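Local coordinates for protein ribose-phosphate pyrophosphokinase (Sulfolobus solfataricus, PDB 4TWB) that transfers the pyrophosphoryl group of ATP to the 1-hydroxyl of ribose 5-phosphate, making the nucleotide precursor PRPP with magnesium as cofactor, at residues Pro159-Leu169 against Ile175-Ile186; Ser239-Leu249 against Gly261-Ile271. All blocks are in the same frame, centred on the assembly; numbering follows the deposited sequence.

Contact 1. Residues Pro159-Leu169 against Ile175-Ile186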
loop_
_atom_site.group_PDB
_atom_site.type_symbol
_atom_site.label_atom_id
_atom_site.label_comp_id
_atom_site.label_asym_id
_atom_site.label_seq_id
_atom_site.Cartn_x
_atom_site.Cartn_y
_atom_site.Cartn_z
ATOM N N PRO A 159 -13.673 33.640 21.601
ATOM C CA PRO A 159 -13.857 32.678 20.522
ATOM C C PRO A 159 -15.315 32.471 20.136
ATOM O O PRO A 159 -16.181 32.340 20.988
ATOM C CB PRO A 159 -13.331 31.373 21.134
ATOM C CG PRO A 159 -12.841 31.719 22.517
ATOM C CD PRO A 159 -13.528 32.965 22.897
ATOM N N PHE A 160 -15.580 32.445 18.842
ATOM C CA PHE A 160 -16.825 31.906 18.336
ATOM C C PHE A 160 -16.483 30.637 17.542
ATOM O O PHE A 160 -15.568 30.625 16.724
ATOM C CB PHE A 160 -17.541 32.925 17.450
ATOM C CG PHE A 160 -18.884 32.464 16.961
ATOM C CD1 PHE A 160 -20.043 32.855 17.606
ATOM C CD2 PHE A 160 -18.983 31.627 15.865
ATOM C CE1 PHE A 160 -21.272 32.428 17.162
ATOM C CE2 PHE A 160 -20.204 31.193 15.422
ATOM C CZ PHE A 160 -21.356 31.596 16.069
ATOM N N ILE A 161 -17.203 29.558 17.784
ATOM C CA ILE A 161 -16.860 28.297 17.150
ATOM C C ILE A 161 -17.829 27.914 16.041
ATOM O O ILE A 161 -19.007 27.666 16.282
ATOM C CB ILE A 161 -16.707 27.189 18.185
ATOM C CG1 ILE A 161 -15.349 27.358 18.870
ATOM C CG2 ILE A 161 -16.809 25.828 17.538
ATOM C CD1 ILE A 161 -15.317 26.855 20.271
ATOM N N LEU A 162 -17.306 27.885 14.817
ATOM C CA LEU A 162 -18.112 27.728 13.611
ATOM C C LEU A 162 -17.833 26.395 12.940
ATOM O O LEU A 162 -16.686 26.082 12.623
ATOM C CB LEU A 162 -17.791 28.850 12.624
ATOM C CG LEU A 162 -18.872 29.357 11.671
ATOM C CD1 LEU A 162 -18.212 29.743 10.367
ATOM C CD2 LEU A 162 -19.935 28.316 11.438
ATOM N N ALA A 163 -18.890 25.615 12.719
ATOM C CA ALA A 163 -18.799 24.329 12.022
ATOM C C ALA A 163 -19.213 24.487 10.556
ATOM O O ALA A 163 -20.285 25.005 10.277
ATOM C CB ALA A 163 -19.679 23.307 12.710
ATOM N N PRO A 164 -18.362 24.042 9.619
ATOM C CA PRO A 164 -18.542 24.275 8.182
ATOM C C PRO A 164 -19.803 23.649 7.599
ATOM O O PRO A 164 -20.292 24.131 6.578
ATOM C CB PRO A 164 -17.300 23.635 7.564
ATOM C CG PRO A 164 -16.306 23.613 8.656
ATOM C CD PRO A 164 -17.092 23.362 9.902
ATOM N N ASP A 165 -20.314 22.599 8.230
ATOM C CA ASP A 165 -21.547 21.947 7.778
ATOM C C ASP A 165 -22.238 21.290 8.962
ATOM O O ASP A 165 -21.698 21.292 10.063
ATOM C CB ASP A 165 -21.280 20.920 6.651
ATOM C CG ASP A 165 -20.071 20.018 6.923
ATOM O OD1 ASP A 165 -20.074 19.292 7.943
ATOM O OD2 ASP A 165 -19.126 20.019 6.097
ATOM N N ARG A 166 -23.428 20.737 8.760
ATOM C CA ARG A 166 -24.105 20.081 9.876
ATOM C C ARG A 166 -23.323 18.860 10.378
ATOM O O ARG A 166 -23.472 18.440 11.523
ATOM C CB ARG A 166 -25.545 19.702 9.525
ATOM C CG ARG A 166 -26.338 19.238 10.739
ATOM C CD ARG A 166 -27.842 19.360 10.552
ATOM N NE ARG A 166 -28.558 19.154 11.813
ATOM C CZ ARG A 166 -29.078 20.131 12.553
ATOM N NH1 ARG A 166 -28.976 21.396 12.163
ATOM N NH2 ARG A 166 -29.705 19.844 13.685
ATOM N N GLY A 167 -22.478 18.301 9.518
ATOM C CA GLY A 167 -21.620 17.204 9.927
ATOM C C GLY A 167 -20.757 17.588 11.117
ATOM O O GLY A 167 -20.651 16.839 12.090
ATOM N N ALA A 168 -20.162 18.778 11.045
ATOM C CA ALA A 168 -19.202 19.227 12.043
ATOM C C ALA A 168 -19.841 19.883 13.264
ATOM O O ALA A 168 -19.133 20.374 14.144
ATOM C CB ALA A 168 -18.191 20.164 11.415
ATOM N N LEU A 169 -21.168 19.886 13.323
ATOM C CA LEU A 169 -21.870 20.568 14.411
ATOM C C LEU A 169 -21.647 19.932 15.783
ATOM O O LEU A 169 -21.263 20.606 16.717
ATOM C CB LEU A 169 -23.368 20.686 14.126
ATOM C CG LEU A 169 -24.151 21.404 15.234
ATOM C CD1 LEU A 169 -23.610 22.804 15.468
ATOM C CD2 LEU A 169 -25.631 21.463 14.915
ATOM N N ILE A 175 -17.047 21.116 21.759
ATOM C CA ILE A 175 -15.826 21.870 22.015
ATOM C C ILE A 175 -16.184 23.233 22.590
ATOM O O ILE A 175 -15.603 23.667 23.579
ATOM C CB ILE A 175 -14.958 22.027 20.738
ATOM C CG1 ILE A 175 -14.212 20.730 20.424
ATOM C CG2 ILE A 175 -13.946 23.138 20.895
ATOM C CD1 ILE A 175 -13.515 20.718 19.069
ATOM N N ALA A 176 -17.159 23.898 21.978
ATOM C CA ALA A 176 -17.605 25.215 22.440
ATOM C C ALA A 176 -18.230 25.167 23.825
ATOM O O ALA A 176 -17.998 26.055 24.626
ATOM C CB ALA A 176 -18.575 25.845 21.441
ATOM N N GLU A 177 -19.024 24.139 24.111
ATOM C CA GLU A 177 -19.703 24.064 25.406
ATOM C C GLU A 177 -18.712 23.916 26.548
ATOM O O GLU A 177 -18.933 24.425 27.637
ATOM C CB GLU A 177 -20.764 22.954 25.438
ATOM C CG GLU A 177 -22.012 23.317 24.643
ATOM C CD GLU A 177 -23.127 22.301 24.778
ATOM O OE1 GLU A 177 -22.835 21.115 25.060
ATOM O OE2 GLU A 177 -24.300 22.696 24.592
ATOM N N GLU A 178 -17.599 23.244 26.295
ATOM C CA GLU A 178 -16.607 23.037 27.342
ATOM C C GLU A 178 -15.840 24.316 27.667
ATOM O O GLU A 178 -15.206 24.452 28.719
ATOM C CB GLU A 178 -15.634 21.929 26.951
ATOM C CG GLU A 178 -14.488 21.785 27.928
ATOM C CD GLU A 178 -13.768 20.467 27.812
ATOM O OE1 GLU A 178 -13.965 19.753 26.793
ATOM O OE2 GLU A 178 -13.003 20.160 28.753
ATOM N N ILE A 179 -15.908 25.262 26.753
ATOM C CA ILE A 179 -15.132 26.478 26.879
ATOM C C ILE A 179 -16.118 27.653 27.013
ATOM O O ILE A 179 -15.737 28.824 27.031
ATOM C CB ILE A 179 -14.179 26.598 25.656
ATOM C CG1 ILE A 179 -12.946 27.414 25.993
ATOM C CG2 ILE A 179 -14.901 27.133 24.394
ATOM C CD1 ILE A 179 -12.303 27.996 24.754
ATOM N N ASN A 180 -17.396 27.296 27.133
ATOM C CA ASN A 180 -18.519 28.237 27.238
ATOM C C ASN A 180 -18.564 29.329 26.176
ATOM O O ASN A 180 -18.984 30.455 26.442
ATOM C CB ASN A 180 -18.657 28.815 28.648
ATOM C CG ASN A 180 -19.614 28.016 29.498
ATOM O OD1 ASN A 180 -20.726 27.689 29.070
ATOM N ND2 ASN A 180 -19.186 27.682 30.707
ATOM N N ALA A 181 -18.153 28.967 24.966
ATOM C CA ALA A 181 -18.191 29.874 23.835
ATOM C C ALA A 181 -19.474 29.663 23.031
ATOM O O ALA A 181 -20.145 28.633 23.172
ATOM C CB ALA A 181 -16.987 29.656 22.979
ATOM N N PRO A 182 -19.835 30.655 22.207
ATOM C CA PRO A 182 -20.986 30.544 21.307
ATOM C C PRO A 182 -20.591 29.691 20.111
ATOM O O PRO A 182 -19.419 29.676 19.744
ATOM C CB PRO A 182 -21.211 31.991 20.846
ATOM C CG PRO A 182 -20.245 32.836 21.622
ATOM C CD PRO A 182 -19.163 31.956 22.083
ATOM N N TYR A 183 -21.551 29.005 19.506
ATOM C CA TYR A 183 -21.255 28.149 18.368
ATOM C C TYR A 183 -22.391 28.178 17.362
ATOM O O TYR A 183 -23.543 28.394 17.721
ATOM C CB TYR A 183 -20.994 26.704 18.836
ATOM C CG TYR A 183 -22.220 26.021 19.403
ATOM C CD1 TYR A 183 -23.077 25.314 18.576
ATOM C CD2 TYR A 183 -22.526 26.093 20.752
ATOM C CE1 TYR A 183 -24.206 24.698 19.068
ATOM C CE2 TYR A 183 -23.658 25.477 21.258
ATOM C CZ TYR A 183 -24.497 24.780 20.409
ATOM O OH TYR A 183 -25.634 24.164 20.893
ATOM N N SER A 184 -22.060 27.961 16.101
ATOM C CA SER A 184 -23.079 27.807 15.079
ATOM C C SER A 184 -22.542 27.006 13.901
ATOM O O SER A 184 -21.367 26.654 13.860
ATOM C CB SER A 184 -23.597 29.164 14.615
ATOM O OG SER A 184 -24.779 29.016 13.847
ATOM N N TYR A 185 -23.413 26.714 12.944
ATOM C CA TYR A 185 -23.000 25.985 11.768
ATOM C C TYR A 185 -23.541 26.628 10.497
ATOM O O TYR A 185 -24.592 27.266 10.514
ATOM C CB TYR A 185 -23.444 24.533 11.874
ATOM C CG TYR A 185 -24.884 24.297 11.523
ATOM C CD1 TYR A 185 -25.882 24.440 12.475
ATOM C CD2 TYR A 185 -25.249 23.912 10.240
ATOM C CE1 TYR A 185 -27.209 24.215 12.158
ATOM C CE2 TYR A 185 -26.571 23.684 9.912
ATOM C CZ TYR A 185 -27.548 23.837 10.875
ATOM O OH TYR A 185 -28.865 23.612 10.549
ATOM N N ILE A 186 -22.801 26.468 9.404
ATOM C CA ILE A 186 -23.226 26.938 8.095
ATOM C C ILE A 186 -24.194 25.941 7.462
ATOM O O ILE A 186 -24.001 24.732 7.545
ATOM C CB ILE A 186 -22.022 27.164 7.184
ATOM C CG1 ILE A 186 -21.178 28.318 7.718
ATOM C CG2 ILE A 186 -22.471 27.455 5.773
ATOM C CD1 ILE A 186 -19.849 28.458 7.019
#
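Ile161 drives its CD1 against Ala176 at the apolar centre of a parallel beta-alpha-beta unit, in which strand 159-163 leads through helix 169-178 to the edge strand 183-185 of the phosphoribosyltransferase-type domain. With CG1 beside the backbone N (chi1 -77°), Ile161 reaches the helix: Ile161 CD1 lies 3.6 Å from Ala176 CB, with Ile175 CG2, Ile179 CG2 and Ala181 CB around it. A Schellman motif with Asn180 as its C-prime residue ends the helix. The other sheet face carries Phe160, whose ring has Pro182 O and Tyr183 CA over one face and Ser184 CB at its edge, 3.6 Å from Phe160 CZ. Farther along that face Leu162 CD2 packs on Ile186 CG1 at 3.9 Å. Between the faces runs the parallel ladder: Ile161 N donates to Pro182 O (3.0 Å), Ser184 N to Ile161 O, Ala163 N to Ser184 O and Ile186 N to Ala163 O. On the helix side Leu169 bridges two rings, its CD1 at the edge of Tyr183 and its CD2 3.9 Å from Tyr185 CD1. Beyond the strand end, Asp165, a predicted magnesium ligand, lies near Thr224 of the ribose 5-phosphate site. At the polar edge the extended Arg166 chain sets its guanidinium 82° from the Tyr185 ring plane, and NH1 makes a weak, bent hydrogen bond (115°) to Tyr185 OH.

Contact 2. Residues Ser239-Leu249 against Gly261-Ile271; sequences SVTAAAIHLLL and GVKTLIGTNTI
Ala243 lies beside Ile266, and Ala242 beside Leu265, in the parallel ladder between strands 239-244 and 262-268, inside the phosphoribosyltransferase-type sheet. Lys263 N donates to Val240 O, Ala242 N to Thr264 O (3.2 Å), Ile266 N to Ala242 O (2.8 Å) and Ala244 N to Ile266 O. Apolar contacts flank this ladder. On one face Ala242 CB meets Leu265 CD2 at 3.6 Å and Val262 CG1; on the other Ala243 CB lies 3.7 Å from Ile266 CB. Leu247 CD1 packs on Gly267 CA, where a CB would clash with it, and Leu249 reaches tip to tip toward Leu265. The Leu248 and Ile271 side chains cross at about a right angle, Leu248 CD2 meeting Ile271 CD1.

Side-chain polar bonds gather where segment 239-249 turns a corner at Ile245. Held between its own N and carbonyl carbon (chi1 88°), Thr268 OG1 donates to Ile245 O at 2.9 Å, 27° out of the carbonyl plane, and accepts from Thr270 N in an ST turn. A valine in place of Thr268 would probably leave Ile245 O without its main side-chain donor and release Thr270 N from the turn. Beside it Thr270 OG1 hydrogen-bonds His246 ND1 (2.6 Å), near the imidazole plane, while Ile245 CG2 sits over the ring centre; His246 NE2 is hydrogen-bonded to the carbonyl oxygens of Val124 and Glu125.

Strands 211-216 and 279-281 flank the pair within the sheet, helix 223-233 packs on Val240, Ala242 and Val262, and strand 218-219 lies against Leu247 and Leu249.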
loop_
_atom_site.group_PDB
_atom_site.type_symbol
_atom_site.label_atom_id
_atom_site.label_comp_id
_atom_site.label_asym_id
_atom_site.label_seq_id
_atom_site.Cartn_x
_atom_site.Cartn_y
_atom_site.Cartn_z
ATOM N N SER A 239 -11.450 37.955 13.152
ATOM C CA SER A 239 -10.399 37.090 12.624
ATOM C C SER A 239 -10.948 35.684 12.431
ATOM O O SER A 239 -11.958 35.321 13.035
ATOM C CB SER A 239 -9.176 37.064 13.550
ATOM O OG SER A 239 -9.365 36.220 14.673
ATOM N N VAL A 240 -10.291 34.904 11.575
ATOM C CA VAL A 240 -10.661 33.510 11.361
ATOM C C VAL A 240 -9.478 32.579 11.600
ATOM O O VAL A 240 -8.400 32.779 11.059
ATOM C CB VAL A 240 -11.230 33.267 9.951
ATOM C CG1 VAL A 240 -11.488 31.792 9.738
ATOM C CG2 VAL A 240 -12.499 34.061 9.753
ATOM N N THR A 241 -9.686 31.580 12.447
ATOM C CA THR A 241 -8.698 30.544 12.683
ATOM C C THR A 241 -9.318 29.222 12.249
ATOM O O THR A 241 -10.527 29.035 12.359
ATOM C CB THR A 241 -8.300 30.470 14.162
ATOM O OG1 THR A 241 -7.631 31.674 14.540
ATOM C CG2 THR A 241 -7.369 29.307 14.401
ATOM N N ALA A 242 -8.498 28.314 11.733
ATOM C CA ALA A 242 -8.992 27.009 11.314
ATOM C C ALA A 242 -8.352 25.896 12.133
ATOM O O ALA A 242 -7.160 25.937 12.426
ATOM C CB ALA A 242 -8.761 26.792 9.832
ATOM N N ALA A 243 -9.159 24.910 12.508
ATOM C CA ALA A 243 -8.692 23.802 13.325
ATOM C C ALA A 243 -9.272 22.477 12.846
ATOM O O ALA A 243 -10.449 22.380 12.528
ATOM C CB ALA A 243 -9.050 24.037 14.789
ATOM N N ALA A 244 -8.437 21.455 12.791
ATOM C CA ALA A 244 -8.921 20.113 12.509
ATOM C C ALA A 244 -8.078 19.093 13.259
ATOM O O ALA A 244 -6.929 19.360 13.615
ATOM C CB ALA A 244 -8.884 19.842 11.027
ATOM N N ILE A 245 -8.644 17.926 13.506
ATOM C CA ILE A 245 -7.867 16.853 14.115
ATOM C C ILE A 245 -6.790 16.337 13.127
ATOM O O ILE A 245 -5.602 16.250 13.464
ATOM C CB ILE A 245 -8.777 15.702 14.615
ATOM C CG1 ILE A 245 -9.629 16.164 15.797
ATOM C CG2 ILE A 245 -7.951 14.497 15.013
ATOM C CD1 ILE A 245 -10.860 16.996 15.417
ATOM N N HIS A 246 -7.212 16.036 11.900
ATOM C CA HIS A 246 -6.317 15.541 10.866
ATOM C C HIS A 246 -6.018 16.606 9.823
ATOM O O HIS A 246 -6.864 16.921 8.988
ATOM C CB HIS A 246 -6.921 14.307 10.190
ATOM C CG HIS A 246 -7.413 13.278 11.156
ATOM N ND1 HIS A 246 -6.567 12.578 11.990
ATOM C CD2 HIS A 246 -8.666 12.844 11.434
ATOM C CE1 HIS A 246 -7.279 11.750 12.735
ATOM N NE2 HIS A 246 -8.557 11.896 12.420
ATOM N N LEU A 247 -4.810 17.160 9.867
ATOM C CA LEU A 247 -4.411 18.179 8.896
ATOM C C LEU A 247 -3.631 17.600 7.720
ATOM O O LEU A 247 -2.402 17.685 7.691
ATOM C CB LEU A 247 -3.571 19.257 9.572
ATOM C CG LEU A 247 -4.270 20.476 10.161
ATOM C CD1 LEU A 247 -3.245 21.518 10.564
ATOM C CD2 LEU A 247 -5.241 21.053 9.150
ATOM N N LEU A 248 -4.338 17.016 6.753
ATOM C CA LEU A 248 -3.700 16.452 5.556
ATOM C C LEU A 248 -3.576 17.516 4.474
ATOM O O LEU A 248 -4.213 17.410 3.425
ATOM C CB LEU A 248 -4.537 15.304 4.978
ATOM C CG LEU A 248 -5.217 14.299 5.906
ATOM C CD1 LEU A 248 -6.258 13.513 5.138
ATOM C CD2 LEU A 248 -4.186 13.377 6.528
ATOM N N LEU A 249 -2.771 18.541 4.711
ATOM C CA LEU A 249 -2.767 19.683 3.810
ATOM C C LEU A 249 -2.205 19.315 2.447
ATOM O O LEU A 249 -1.044 18.928 2.323
ATOM C CB LEU A 249 -2.010 20.848 4.432
ATOM C CG LEU A 249 -2.679 21.389 5.693
ATOM C CD1 LEU A 249 -1.755 22.371 6.403
ATOM C CD2 LEU A 249 -4.014 22.029 5.357
ATOM N N GLY A 261 -7.215 34.687 4.233
ATOM C CA GLY A 261 -7.029 35.334 5.517
ATOM C C GLY A 261 -7.159 34.468 6.758
ATOM O O GLY A 261 -7.474 34.969 7.834
ATOM N N VAL A 262 -6.925 33.168 6.629
ATOM C CA VAL A 262 -6.864 32.329 7.808
ATOM C C VAL A 262 -5.489 32.515 8.449
ATOM O O VAL A 262 -4.461 32.092 7.919
ATOM C CB VAL A 262 -7.169 30.860 7.500
ATOM C CG1 VAL A 262 -6.871 30.003 8.708
ATOM C CG2 VAL A 262 -8.616 30.704 7.082
ATOM N N LYS A 263 -5.489 33.188 9.591
ATOM C CA LYS A 263 -4.260 33.555 10.272
ATOM C C LYS A 263 -3.546 32.319 10.806
ATOM O O LYS A 263 -2.400 32.044 10.451
ATOM C CB LYS A 263 -4.573 34.518 11.429
ATOM C CG LYS A 263 -3.346 35.201 12.024
ATOM C CD LYS A 263 -3.635 35.812 13.395
ATOM C CE LYS A 263 -4.784 36.809 13.339
ATOM N NZ LYS A 263 -5.021 37.464 14.661
ATOM N N THR A 264 -4.248 31.574 11.652
ATOM C CA THR A 264 -3.651 30.495 12.419
ATOM C C THR A 264 -4.219 29.153 11.989
ATOM O O THR A 264 -5.381 29.062 11.592
ATOM C CB THR A 264 -3.922 30.687 13.927
ATOM O OG1 THR A 264 -3.674 32.051 14.287
ATOM C CG2 THR A 264 -3.046 29.782 14.762
ATOM N N LEU A 265 -3.394 28.114 12.066
ATOM C CA LEU A 265 -3.838 26.748 11.797
ATOM C C LEU A 265 -3.583 25.831 12.979
ATOM O O LEU A 265 -2.451 25.733 13.456
ATOM C CB LEU A 265 -3.139 26.176 10.576
ATOM C CG LEU A 265 -3.788 26.506 9.243
ATOM C CD1 LEU A 265 -3.093 25.728 8.162
ATOM C CD2 LEU A 265 -5.264 26.167 9.278
ATOM N N ILE A 266 -4.634 25.158 13.446
ATOM C CA ILE A 266 -4.505 24.217 14.550
ATOM C C ILE A 266 -4.782 22.798 14.103
ATOM O O ILE A 266 -5.841 22.510 13.543
ATOM C CB ILE A 266 -5.467 24.533 15.686
ATOM C CG1 ILE A 266 -5.102 25.860 16.338
ATOM C CG2 ILE A 266 -5.419 23.434 16.716
ATOM C CD1 ILE A 266 -6.203 26.405 17.223
ATOM N N GLY A 267 -3.818 21.918 14.354
ATOM C CA GLY A 267 -3.970 20.505 14.072
ATOM C C GLY A 267 -3.384 19.649 15.179
ATOM O O GLY A 267 -3.006 20.154 16.240
ATOM N N THR A 268 -3.306 18.346 14.925
ATOM C CA THR A 268 -2.755 17.408 15.893
ATOM C C THR A 268 -1.761 16.462 15.231
ATOM O O THR A 268 -1.630 16.430 13.995
ATOM C CB THR A 268 -3.849 16.539 16.549
ATOM O OG1 THR A 268 -4.075 15.369 15.762
ATOM C CG2 THR A 268 -5.136 17.296 16.674
ATOM N N ASN A 269 -1.093 15.668 16.063
ATOM C CA ASN A 269 -0.085 14.749 15.589
ATOM C C ASN A 269 -0.614 13.357 15.241
ATOM O O ASN A 269 0.078 12.351 15.420
ATOM C CB ASN A 269 1.089 14.677 16.576
ATOM C CG ASN A 269 0.688 14.133 17.942
ATOM O OD1 ASN A 269 -0.488 14.108 18.295
ATOM N ND2 ASN A 269 1.679 13.690 18.716
ATOM N N THR A 270 -1.840 13.290 14.736
ATOM C CA THR A 270 -2.291 12.055 14.107
ATOM C C THR A 270 -1.630 12.011 12.736
ATOM O O THR A 270 -1.529 10.965 12.123
ATOM C CB THR A 270 -3.811 12.007 13.928
ATOM O OG1 THR A 270 -4.230 13.109 13.119
ATOM C CG2 THR A 270 -4.520 12.067 15.275
ATOM N N ILE A 271 -1.176 13.174 12.278
ATOM C CA ILE A 271 -0.529 13.341 10.981
ATOM C C ILE A 271 0.864 13.943 11.194
ATOM O O ILE A 271 1.158 14.460 12.276
ATOM C CB ILE A 271 -1.346 14.321 10.104
ATOM C CG1 ILE A 271 -2.771 13.817 9.943
ATOM C CG2 ILE A 271 -0.718 14.503 8.747
ATOM C CD1 ILE A 271 -2.842 12.390 9.578
#

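Both contacts belong to the same six-stranded parallel sheet, with strand 211-216 between them: contact 1 ties the edge strand 183-185 to strand 159-163, whereas contact 2 joins two interior strands. Their centres are 15 Å apart, and they do not touch. Contact 2 is largely buried; contact 1 is partly buried, includes the end of its own connecting helix and runs out to a polar edge. The chemistry follows from this: arginine and tyrosine at the margin of contact 1, small alanines along the ladder of contact 2 and buried threonine and histidine bonds at its turn. Each also reaches the active-site side, through Asp165 in contact 1 and through Leu248, near Ser220, in contact 2.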